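Local coordinates for protein Cog5 (Kluyveromyces lactis, PDB 4U6U) that probably helps tether transport vesicles at the Golgi, as the Cog5 subunit of the conserved oligomeric Golgi complex, here bound to its partner Cog7, at residues 40-48 / 91-102; 52-62 / 105-116. The protein carries 7 engineered substitutions. All blocks are in the same frame, centred on the assembly; numbering follows the deposited sequence.

Interaction 1: residues 40-48 / 91-102; sequences YVHMISQLQ and IKSCENNVVSPN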
loop_
_atom_site.group_PDB
_atom_site.type_symbol
_atom_site.label_atom_id
_atom_site.label_comp_id
_atom_site.label_asym_id
_atom_site.label_seq_id
_atom_site.Cartn_x
_atom_site.Cartn_y
_atom_site.Cartn_z
ATOM N N TYR B 40 21.536 -1.431 -1.602
ATOM C CA TYR B 40 20.458 -0.583 -1.074
ATOM C C TYR B 40 20.667 0.869 -1.485
ATOM O O TYR B 40 19.800 1.477 -2.112
ATOM C CB TYR B 40 20.395 -0.684 0.451
ATOM C CG TYR B 40 19.259 0.068 1.128
ATOM C CD1 TYR B 40 17.959 -0.434 1.121
ATOM C CD2 TYR B 40 19.488 1.272 1.786
ATOM C CE1 TYR B 40 16.919 0.241 1.756
ATOM C CE2 TYR B 40 18.459 1.954 2.415
ATOM C CZ TYR B 40 17.174 1.439 2.394
ATOM O OH TYR B 40 16.149 2.126 3.022
ATOM N N VAL B 41 21.833 1.407 -1.140
ATOM C CA VAL B 41 22.216 2.766 -1.512
ATOM C C VAL B 41 22.112 3.070 -3.020
ATOM O O VAL B 41 21.588 4.119 -3.421
ATOM C CB VAL B 41 23.632 3.051 -1.021
ATOM C CG1 VAL B 41 24.338 4.090 -1.896
ATOM C CG2 VAL B 41 23.567 3.481 0.436
ATOM N N HIS B 42 22.611 2.164 -3.850
ATOM C CA HIS B 42 22.530 2.338 -5.298
ATOM C C HIS B 42 21.090 2.514 -5.720
ATOM O O HIS B 42 20.792 3.186 -6.710
ATOM C CB HIS B 42 23.120 1.147 -6.039
ATOM C CG HIS B 42 24.558 1.313 -6.399
ATOM N ND1 HIS B 42 25.572 0.651 -5.738
ATOM C CD2 HIS B 42 25.159 2.064 -7.348
ATOM C CE1 HIS B 42 26.731 0.984 -6.270
ATOM N NE2 HIS B 42 26.508 1.842 -7.252
ATOM N N MET B 43 20.208 1.866 -4.970
ATOM C CA MET B 43 18.783 1.931 -5.228
ATOM C C MET B 43 18.196 3.250 -4.780
ATOM O O MET B 43 17.417 3.865 -5.498
ATOM C CB MET B 43 18.094 0.771 -4.536
ATOM C CG MET B 43 18.365 -0.526 -5.234
ATOM S SD MET B 43 16.981 -1.617 -4.992
ATOM C CE MET B 43 17.170 -1.933 -3.243
ATOM N N ILE B 44 18.588 3.692 -3.600
ATOM C CA ILE B 44 18.211 5.010 -3.144
ATOM C C ILE B 44 18.714 6.093 -4.093
ATOM O O ILE B 44 18.016 7.061 -4.384
ATOM C CB ILE B 44 18.725 5.233 -1.730
ATOM C CG1 ILE B 44 17.843 4.424 -0.792
ATOM C CG2 ILE B 44 18.698 6.699 -1.351
ATOM C CD1 ILE B 44 17.793 4.952 0.586
ATOM N N SER B 45 19.923 5.916 -4.598
ATOM C CA SER B 45 20.418 6.827 -5.610
ATOM C C SER B 45 19.473 6.819 -6.806
ATOM O O SER B 45 19.015 7.872 -7.245
ATOM C CB SER B 45 21.830 6.436 -6.029
ATOM O OG SER B 45 22.732 6.575 -4.947
ATOM N N GLN B 46 19.154 5.618 -7.288
ATOM C CA GLN B 46 18.264 5.416 -8.437
ATOM C C GLN B 46 16.850 5.918 -8.163
ATOM O O GLN B 46 16.114 6.265 -9.085
ATOM C CB GLN B 46 18.203 3.933 -8.812
ATOM C CG GLN B 46 17.853 3.664 -10.262
ATOM C CD GLN B 46 19.079 3.652 -11.179
ATOM O OE1 GLN B 46 20.200 3.319 -10.762
ATOM N NE2 GLN B 46 18.867 4.029 -12.437
ATOM N N LEU B 47 16.482 5.941 -6.885
ATOM C CA LEU B 47 15.175 6.428 -6.439
ATOM C C LEU B 47 15.087 7.930 -6.613
ATOM O O LEU B 47 14.157 8.437 -7.233
ATOM C CB LEU B 47 14.926 6.069 -4.976
ATOM C CG LEU B 47 13.541 5.583 -4.565
ATOM C CD1 LEU B 47 13.148 6.215 -3.235
ATOM C CD2 LEU B 47 12.520 5.873 -5.634
ATOM N N GLN B 48 16.052 8.638 -6.034
ATOM C CA GLN B 48 16.093 10.090 -6.114
ATOM C C GLN B 48 16.335 10.597 -7.528
ATOM O O GLN B 48 16.286 11.803 -7.774
ATOM C CB GLN B 48 17.202 10.636 -5.222
ATOM C CG GLN B 48 17.010 10.442 -3.750
ATOM C CD GLN B 48 18.217 10.923 -2.980
ATOM O OE1 GLN B 48 19.344 10.477 -3.232
ATOM N NE2 GLN B 48 18.000 11.858 -2.057
ATOM N N ILE B 91 21.144 3.272 7.728
ATOM C CA ILE B 91 20.159 2.781 6.788
ATOM C C ILE B 91 18.775 3.235 7.219
ATOM O O ILE B 91 17.932 3.561 6.389
ATOM C CB ILE B 91 20.197 1.249 6.698
ATOM C CG1 ILE B 91 20.443 0.811 5.270
ATOM C CG2 ILE B 91 18.904 0.609 7.189
ATOM C CD1 ILE B 91 20.773 -0.653 5.192
ATOM N N LYS B 92 18.546 3.274 8.526
ATOM C CA LYS B 92 17.319 3.843 9.053
ATOM C C LYS B 92 17.282 5.336 8.755
ATOM O O LYS B 92 16.257 5.854 8.321
ATOM C CB LYS B 92 17.181 3.559 10.550
ATOM C CG LYS B 92 16.680 2.142 10.879
ATOM C CD LYS B 92 16.895 1.786 12.358
ATOM C CE LYS B 92 16.211 0.467 12.753
ATOM N NZ LYS B 92 14.713 0.519 12.650
ATOM N N SER B 93 18.410 6.017 8.939
ATOM C CA SER B 93 18.459 7.463 8.747
ATOM C C SER B 93 18.148 7.912 7.325
ATOM O O SER B 93 17.820 9.073 7.103
ATOM C CB SER B 93 19.829 8.001 9.149
ATOM O OG SER B 93 19.991 7.933 10.553
ATOM N N CYS B 94 18.262 7.019 6.354
ATOM C CA CYS B 94 17.815 7.371 5.015
ATOM C C CYS B 94 16.433 6.732 4.787
ATOM O O CYS B 94 15.692 7.154 3.899
ATOM C CB CYS B 94 18.850 7.019 3.934
ATOM S SG CYS B 94 19.289 5.319 3.640
ATOM N N GLU B 95 16.108 5.697 5.564
ATOM C CA GLU B 95 14.810 5.025 5.449
ATOM C C GLU B 95 13.650 5.987 5.716
ATOM O O GLU B 95 12.564 5.835 5.146
ATOM C CB GLU B 95 14.725 3.834 6.413
ATOM C CG GLU B 95 13.349 3.145 6.492
ATOM C CD GLU B 95 12.959 2.350 5.254
ATOM O OE1 GLU B 95 11.759 2.380 4.898
ATOM O OE2 GLU B 95 13.838 1.701 4.646
ATOM N N ASN B 96 13.875 6.972 6.583
ATOM C CA ASN B 96 12.833 7.957 6.873
ATOM C C ASN B 96 13.147 9.341 6.291
ATOM O O ASN B 96 12.287 10.215 6.275
ATOM C CB ASN B 96 12.552 8.045 8.381
ATOM C CG ASN B 96 13.647 8.740 9.150
ATOM O OD1 ASN B 96 13.714 9.967 9.187
ATOM N ND2 ASN B 96 14.496 7.958 9.797
ATOM N N ASN B 97 14.370 9.536 5.805
ATOM C CA ASN B 97 14.765 10.830 5.250
ATOM C C ASN B 97 14.632 10.894 3.744
ATOM O O ASN B 97 14.533 11.975 3.171
ATOM C CB ASN B 97 16.215 11.161 5.600
ATOM C CG ASN B 97 16.356 11.774 6.963
ATOM O OD1 ASN B 97 15.361 12.120 7.602
ATOM N ND2 ASN B 97 17.593 11.951 7.407
ATOM N N VAL B 98 14.643 9.739 3.097
ATOM C CA VAL B 98 14.537 9.707 1.651
ATOM C C VAL B 98 13.369 8.819 1.224
ATOM O O VAL B 98 12.525 9.258 0.439
ATOM C CB VAL B 98 15.853 9.230 0.994
ATOM C CG1 VAL B 98 15.719 9.216 -0.513
ATOM C CG2 VAL B 98 17.007 10.134 1.402
ATOM N N VAL B 99 13.282 7.600 1.756
ATOM C CA VAL B 99 12.303 6.654 1.219
ATOM C C VAL B 99 10.934 6.835 1.851
ATOM O O VAL B 99 9.945 6.810 1.140
ATOM C CB VAL B 99 12.757 5.166 1.349
ATOM C CG1 VAL B 99 14.056 5.066 2.094
ATOM C CG2 VAL B 99 11.657 4.272 1.958
ATOM N N SER B 100 10.856 7.021 3.162
ATOM C CA SER B 100 9.554 7.259 3.782
ATOM C C SER B 100 8.852 8.555 3.279
ATOM O O SER B 100 7.623 8.608 3.218
ATOM C CB SER B 100 9.704 7.291 5.304
ATOM O OG SER B 100 8.596 7.930 5.915
ATOM N N PRO B 101 9.621 9.603 2.917
ATOM C CA PRO B 101 8.979 10.715 2.210
ATOM C C PRO B 101 8.620 10.419 0.754
ATOM O O PRO B 101 7.475 10.644 0.366
ATOM C CB PRO B 101 10.037 11.816 2.271
ATOM C CG PRO B 101 10.827 11.508 3.460
ATOM C CD PRO B 101 10.915 10.017 3.484
ATOM N N ASN B 102 9.576 9.942 -0.038
ATOM C CA ASN B 102 9.311 9.546 -1.424
ATOM C C ASN B 102 8.105 8.615 -1.518
ATOM O O ASN B 102 7.316 8.684 -2.461
ATOM C CB ASN B 102 10.541 8.872 -2.036
ATOM C CG ASN B 102 10.363 8.549 -3.521
ATOM O OD1 ASN B 102 9.642 7.611 -3.890
ATOM N ND2 ASN B 102 11.036 9.321 -4.381
#
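Y40 reaches from the end of helix 11-47 into the first turns of helix 92-118, in a helix-helix packing whose axes run 36° apart with a closest approach of 10.6 Å. The contact joins the end of the first long helix of this mostly helical Cog5 fragment to helix 92-118, and the tyrosine shows how one long side chain can span about two turns of a partner helix. Its CB points at the other helix, and with CG anti to the backbone N (chi1 -176°) the ring is carried across to it. Along one side of the ring, CD2 lies 3.6 Å from I91 CG1, while I91 CD1 sits over a face. Further out, CE2 of Y40 meets C94 SG at 3.7 Å, the sulfur lying in the ring plane at the edge, a Cys sulfur-aromatic contact. At the tip, OH passes V99 CG1 on its way to its polar partner, E95.

One turn on, I44 CD1 lies against the same sulfur, C94 SG, at 3.4 Å, and its CG2 branch leans on V98 CG1, which CG of Q48 also touches. L47 ends the row against the flat amide of N102, whose OD1 is held by H72 of helix 61-81. L36 of the Cog7 chain packs on V41 and S45. The single hydrogen bond between the segments runs from Y40 OH to E95 OE2, 2.9 Å long, meeting the oxygen from 37° above the carboxylate plane.

Interaction 2: residues 52-62 / 105-116; sequences LETDSTDDAAL and ELLRYLSTNLTR. Engineered in segment 52-62: A60 (natural residue Glu), A61 (natural residue Gln).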
loop_
_atom_site.group_PDB
_atom_site.type_symbol
_atom_site.label_atom_id
_atom_site.label_comp_id
_atom_site.label_asym_id
_atom_site.label_seq_id
_atom_site.Cartn_x
_atom_site.Cartn_y
_atom_site.Cartn_z
ATOM N N LEU B 52 8.723 13.191 -10.156
ATOM C CA LEU B 52 7.400 12.834 -10.605
ATOM C C LEU B 52 6.743 13.963 -11.404
ATOM O O LEU B 52 7.395 14.796 -12.041
ATOM C CB LEU B 52 6.552 12.435 -9.388
ATOM C CG LEU B 52 5.414 11.418 -9.530
ATOM C CD1 LEU B 52 5.846 10.227 -10.382
ATOM C CD2 LEU B 52 4.952 10.962 -8.150
ATOM N N GLU B 53 5.428 13.941 -11.373
ATOM C CA GLU B 53 4.575 14.985 -11.864
ATOM C C GLU B 53 3.363 14.722 -10.975
ATOM O O GLU B 53 2.655 13.734 -11.166
ATOM C CB GLU B 53 4.321 14.835 -13.375
ATOM C CG GLU B 53 3.678 16.024 -14.106
ATOM C CD GLU B 53 4.650 17.039 -14.651
ATOM O OE1 GLU B 53 4.172 18.058 -15.210
ATOM O OE2 GLU B 53 5.873 16.805 -14.543
ATOM N N THR B 54 3.150 15.571 -9.971
ATOM C CA THR B 54 2.112 15.309 -8.970
ATOM C C THR B 54 0.735 15.874 -9.335
ATOM O O THR B 54 0.611 17.025 -9.759
ATOM C CB THR B 54 2.513 15.879 -7.585
ATOM O OG1 THR B 54 2.670 17.303 -7.671
ATOM C CG2 THR B 54 3.811 15.269 -7.111
ATOM N N ASP B 55 -0.286 15.034 -9.152
ATOM C CA ASP B 55 -1.697 15.383 -9.351
ATOM C C ASP B 55 -1.952 16.014 -10.715
ATOM O O ASP B 55 -2.708 16.977 -10.858
ATOM C CB ASP B 55 -2.187 16.298 -8.229
ATOM C CG ASP B 55 -2.355 15.558 -6.918
ATOM O OD1 ASP B 55 -2.457 14.314 -6.952
ATOM O OD2 ASP B 55 -2.383 16.213 -5.857
ATOM N N SER B 56 -1.309 15.420 -11.709
ATOM C CA SER B 56 -1.342 15.853 -13.092
ATOM C C SER B 56 -1.205 14.555 -13.869
ATOM O O SER B 56 -0.103 14.063 -14.139
ATOM C CB SER B 56 -0.245 16.860 -13.410
ATOM O OG SER B 56 1.015 16.288 -13.194
ATOM N N THR B 57 -2.371 14.010 -14.194
ATOM C CA THR B 57 -2.548 12.696 -14.792
ATOM C C THR B 57 -2.371 12.696 -16.303
ATOM O O THR B 57 -3.289 12.325 -17.034
ATOM C CB THR B 57 -3.951 12.132 -14.444
ATOM O OG1 THR B 57 -4.331 11.151 -15.414
ATOM C CG2 THR B 57 -4.995 13.249 -14.429
ATOM N N ASP B 58 -1.195 13.107 -16.776
ATOM C CA ASP B 58 -1.044 13.360 -18.201
ATOM C C ASP B 58 -0.492 12.121 -18.905
ATOM O O ASP B 58 -0.115 12.213 -20.076
ATOM C CB ASP B 58 -0.150 14.594 -18.470
ATOM C CG ASP B 58 1.197 14.540 -17.750
ATOM O OD1 ASP B 58 1.884 13.503 -17.842
ATOM O OD2 ASP B 58 1.579 15.543 -17.100
ATOM N N ASP B 59 -0.391 11.015 -18.144
ATOM C CA ASP B 59 -0.714 9.621 -18.571
ATOM C C ASP B 59 0.250 8.395 -18.404
ATOM O O ASP B 59 -0.215 7.426 -17.812
ATOM C CB ASP B 59 -1.152 9.594 -20.040
ATOM C CG ASP B 59 -2.223 8.543 -20.305
ATOM O OD1 ASP B 59 -2.157 7.442 -19.712
ATOM O OD2 ASP B 59 -3.141 8.826 -21.104
ATOM N N ALA B 60 1.510 8.309 -18.869
ATOM C CA ALA B 60 2.613 9.284 -18.980
ATOM C C ALA B 60 3.128 9.613 -17.581
ATOM O O ALA B 60 4.076 8.980 -17.118
ATOM C CB ALA B 60 2.247 10.532 -19.738
ATOM N N ALA B 61 2.522 10.575 -16.895
ATOM C CA ALA B 61 2.959 10.894 -15.538
ATOM C C ALA B 61 2.698 9.714 -14.598
ATOM O O ALA B 61 3.327 9.588 -13.545
ATOM C CB ALA B 61 2.259 12.142 -15.032
ATOM N N LEU B 62 1.775 8.847 -15.015
ATOM C CA LEU B 62 1.417 7.623 -14.300
ATOM C C LEU B 62 2.418 6.526 -14.594
ATOM O O LEU B 62 2.760 5.738 -13.714
ATOM C CB LEU B 62 -0.003 7.165 -14.673
ATOM C CG LEU B 62 -0.631 5.942 -13.984
ATOM C CD1 LEU B 62 -0.327 4.644 -14.725
ATOM C CD2 LEU B 62 -0.206 5.838 -12.521
ATOM N N GLU B 105 4.920 10.771 -0.734
ATOM C CA GLU B 105 4.554 11.572 -1.896
ATOM C C GLU B 105 3.887 10.703 -2.986
ATOM O O GLU B 105 2.942 11.136 -3.661
ATOM C CB GLU B 105 5.775 12.307 -2.457
ATOM C CG GLU B 105 5.417 13.338 -3.530
ATOM C CD GLU B 105 6.389 13.352 -4.689
ATOM O OE1 GLU B 105 5.934 13.323 -5.855
ATOM O OE2 GLU B 105 7.609 13.405 -4.431
ATOM N N LEU B 106 4.394 9.482 -3.152
ATOM C CA LEU B 106 3.862 8.533 -4.132
ATOM C C LEU B 106 2.454 8.102 -3.747
ATOM O O LEU B 106 1.575 7.974 -4.602
ATOM C CB LEU B 106 4.777 7.313 -4.244
ATOM C CG LEU B 106 4.854 6.526 -5.557
ATOM C CD1 LEU B 106 3.616 5.700 -5.801
ATOM C CD2 LEU B 106 5.089 7.468 -6.725
ATOM N N LEU B 107 2.277 7.837 -2.454
ATOM C CA LEU B 107 0.991 7.462 -1.875
ATOM C C LEU B 107 -0.060 8.535 -2.145
ATOM O O LEU B 107 -1.193 8.253 -2.563
ATOM C CB LEU B 107 1.131 7.258 -0.364
ATOM C CG LEU B 107 1.325 5.876 0.253
ATOM C CD1 LEU B 107 0.186 4.975 -0.132
ATOM C CD2 LEU B 107 2.636 5.265 -0.181
ATOM N N ARG B 108 0.346 9.777 -1.905
ATOM C CA ARG B 108 -0.508 10.922 -2.135
ATOM C C ARG B 108 -0.893 10.860 -3.610
ATOM O O ARG B 108 -2.074 10.851 -3.942
ATOM C CB ARG B 108 0.228 12.224 -1.787
ATOM C CG ARG B 108 -0.640 13.446 -1.503
ATOM C CD ARG B 108 0.219 14.702 -1.291
ATOM N NE ARG B 108 1.416 14.452 -0.486
ATOM C CZ ARG B 108 2.665 14.543 -0.948
ATOM N NH1 ARG B 108 2.889 14.866 -2.220
ATOM N NH2 ARG B 108 3.698 14.293 -0.144
ATOM N N TYR B 109 0.110 10.731 -4.481
ATOM C CA TYR B 109 -0.134 10.694 -5.916
ATOM C C TYR B 109 -1.140 9.621 -6.316
ATOM O O TYR B 109 -2.018 9.870 -7.146
ATOM C CB TYR B 109 1.154 10.452 -6.699
ATOM C CG TYR B 109 0.875 10.322 -8.183
ATOM C CD1 TYR B 109 0.688 11.451 -8.963
ATOM C CD2 TYR B 109 0.741 9.072 -8.792
ATOM C CE1 TYR B 109 0.411 11.349 -10.314
ATOM C CE2 TYR B 109 0.459 8.960 -10.144
ATOM C CZ TYR B 109 0.296 10.107 -10.902
ATOM O OH TYR B 109 0.014 10.030 -12.251
ATOM N N LEU B 110 -1.011 8.430 -5.736
ATOM C CA LEU B 110 -1.850 7.310 -6.148
ATOM C C LEU B 110 -3.276 7.460 -5.652
ATOM O O LEU B 110 -4.221 7.294 -6.424
ATOM C CB LEU B 110 -1.288 5.979 -5.663
ATOM C CG LEU B 110 -0.000 5.471 -6.319
ATOM C CD1 LEU B 110 0.417 4.128 -5.708
ATOM C CD2 LEU B 110 -0.148 5.372 -7.831
ATOM N N SER B 111 -3.427 7.749 -4.363
ATOM C CA SER B 111 -4.747 7.809 -3.737
ATOM C C SER B 111 -5.583 8.966 -4.280
ATOM O O SER B 111 -6.789 8.824 -4.479
ATOM C CB SER B 111 -4.619 7.926 -2.220
ATOM O OG SER B 111 -3.966 9.124 -1.845
ATOM N N THR B 112 -4.953 10.109 -4.526
ATOM C CA THR B 112 -5.697 11.241 -5.057
ATOM C C THR B 112 -6.035 10.998 -6.524
ATOM O O THR B 112 -7.058 11.456 -7.005
ATOM C CB THR B 112 -4.936 12.582 -4.914
ATOM O OG1 THR B 112 -3.826 12.606 -5.809
ATOM C CG2 THR B 112 -4.460 12.811 -3.470
ATOM N N ASN B 113 -5.184 10.286 -7.247
ATOM C CA ASN B 113 -5.504 9.978 -8.640
ATOM C C ASN B 113 -6.585 8.899 -8.757
ATOM O O ASN B 113 -7.367 8.891 -9.703
ATOM C CB ASN B 113 -4.247 9.559 -9.407
ATOM C CG ASN B 113 -3.933 10.493 -10.562
ATOM O OD1 ASN B 113 -4.415 10.298 -11.681
ATOM N ND2 ASN B 113 -3.124 11.516 -10.296
ATOM N N LEU B 114 -6.608 7.973 -7.805
ATOM C CA LEU B 114 -7.616 6.920 -7.787
ATOM C C LEU B 114 -8.966 7.464 -7.311
ATOM O O LEU B 114 -10.020 7.107 -7.847
ATOM C CB LEU B 114 -7.168 5.757 -6.901
ATOM C CG LEU B 114 -8.191 4.641 -6.681
ATOM C CD1 LEU B 114 -8.543 3.969 -8.001
ATOM C CD2 LEU B 114 -7.683 3.618 -5.672
ATOM N N THR B 115 -8.940 8.299 -6.274
ATOM C CA THR B 115 -10.180 8.866 -5.757
ATOM C C THR B 115 -10.862 9.683 -6.861
ATOM O O THR B 115 -12.036 9.481 -7.163
ATOM C CB THR B 115 -9.943 9.771 -4.485
ATOM O OG1 THR B 115 -8.824 10.642 -4.687
ATOM C CG2 THR B 115 -9.670 8.940 -3.244
ATOM N N ARG B 116 -10.083 10.553 -7.495
ATOM C CA ARG B 116 -10.548 11.412 -8.577
ATOM C C ARG B 116 -11.083 10.618 -9.750
ATOM O O ARG B 116 -12.096 10.986 -10.348
ATOM C CB ARG B 116 -9.421 12.358 -8.987
ATOM C CG ARG B 116 -9.739 13.345 -10.074
ATOM C CD ARG B 116 -8.656 14.396 -10.074
ATOM N NE ARG B 116 -7.363 13.888 -10.505
ATOM C CZ ARG B 116 -6.207 14.304 -9.991
ATOM N NH1 ARG B 116 -6.204 15.219 -9.023
ATOM N NH2 ARG B 116 -5.059 13.796 -10.428
#
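D55 and T112 make the one hydrogen bond between this loop and its helix: T112 OG1 donates to D55 OD1 over 2.5 Å, a very short distance that carries little weight at this resolution, and D55 is poorly ordered. The aspartate CB points away from the helix, yet chi1 of -73° places CG anti to the carbonyl carbon and swings the carboxylate back to the threonine. R116 lies near the same acid without forming a salt bridge, its NH2 4.4 Å from D55 OD1; the opposite charges probably still favour this placement. Beyond it, T57, the centre of an inverse gamma turn, sets its CB 3.3 Å from N113 OD1, an oxygen that also takes a weak hydrogen bond from R130.

Y109 is the hub of the packing. Its ring reaches in among the loop residues, with CE1 3.4 Å from E53 O on one side and CE2 4.0 Å from L62 CD2 at the ring edge on the other. At its tip, OH comes 3.5 Å from L62 CA, next to the engineered A61. An alanine here would remove the ring that L52, E53 and L62 gather round, and would probably leave a gap between loop and helix that frees L62 to shift. Nearer the start of the helix, L52 CD2 touches L106 CD2 at 3.8 Å and runs past E105, whose OE1 also meets the methyl of T54.

The contact thus fastens the connection between helices 11-47 and 61-81 onto helix 92-118. L52 and L106 both continue onto I68 of helix 61-81, while L106, L107 and L114 turn to helix 128-141, and L107, S111 and T115 to helix 143-167.

In the fold
Helix 92-118 carries both contacts, interaction 1 on its first turns and interaction 2 on its later ones, their centres 21 Å apart. In chain order the segments alternate, 40-48, 52-62, 91-102 and 105-116, so the end of helix 11-47 and the loop leading into helix 61-81 dock one after the other along the same helix. Helix 61-81 also touches residues of both contacts, tying the three helices together. Interaction 1 lies beside Cog7, whereas no other chain touches the segments of interaction 2, so the shared helix probably links the part of Cog5 that meets Cog7 at interaction 1 to the helices that follow.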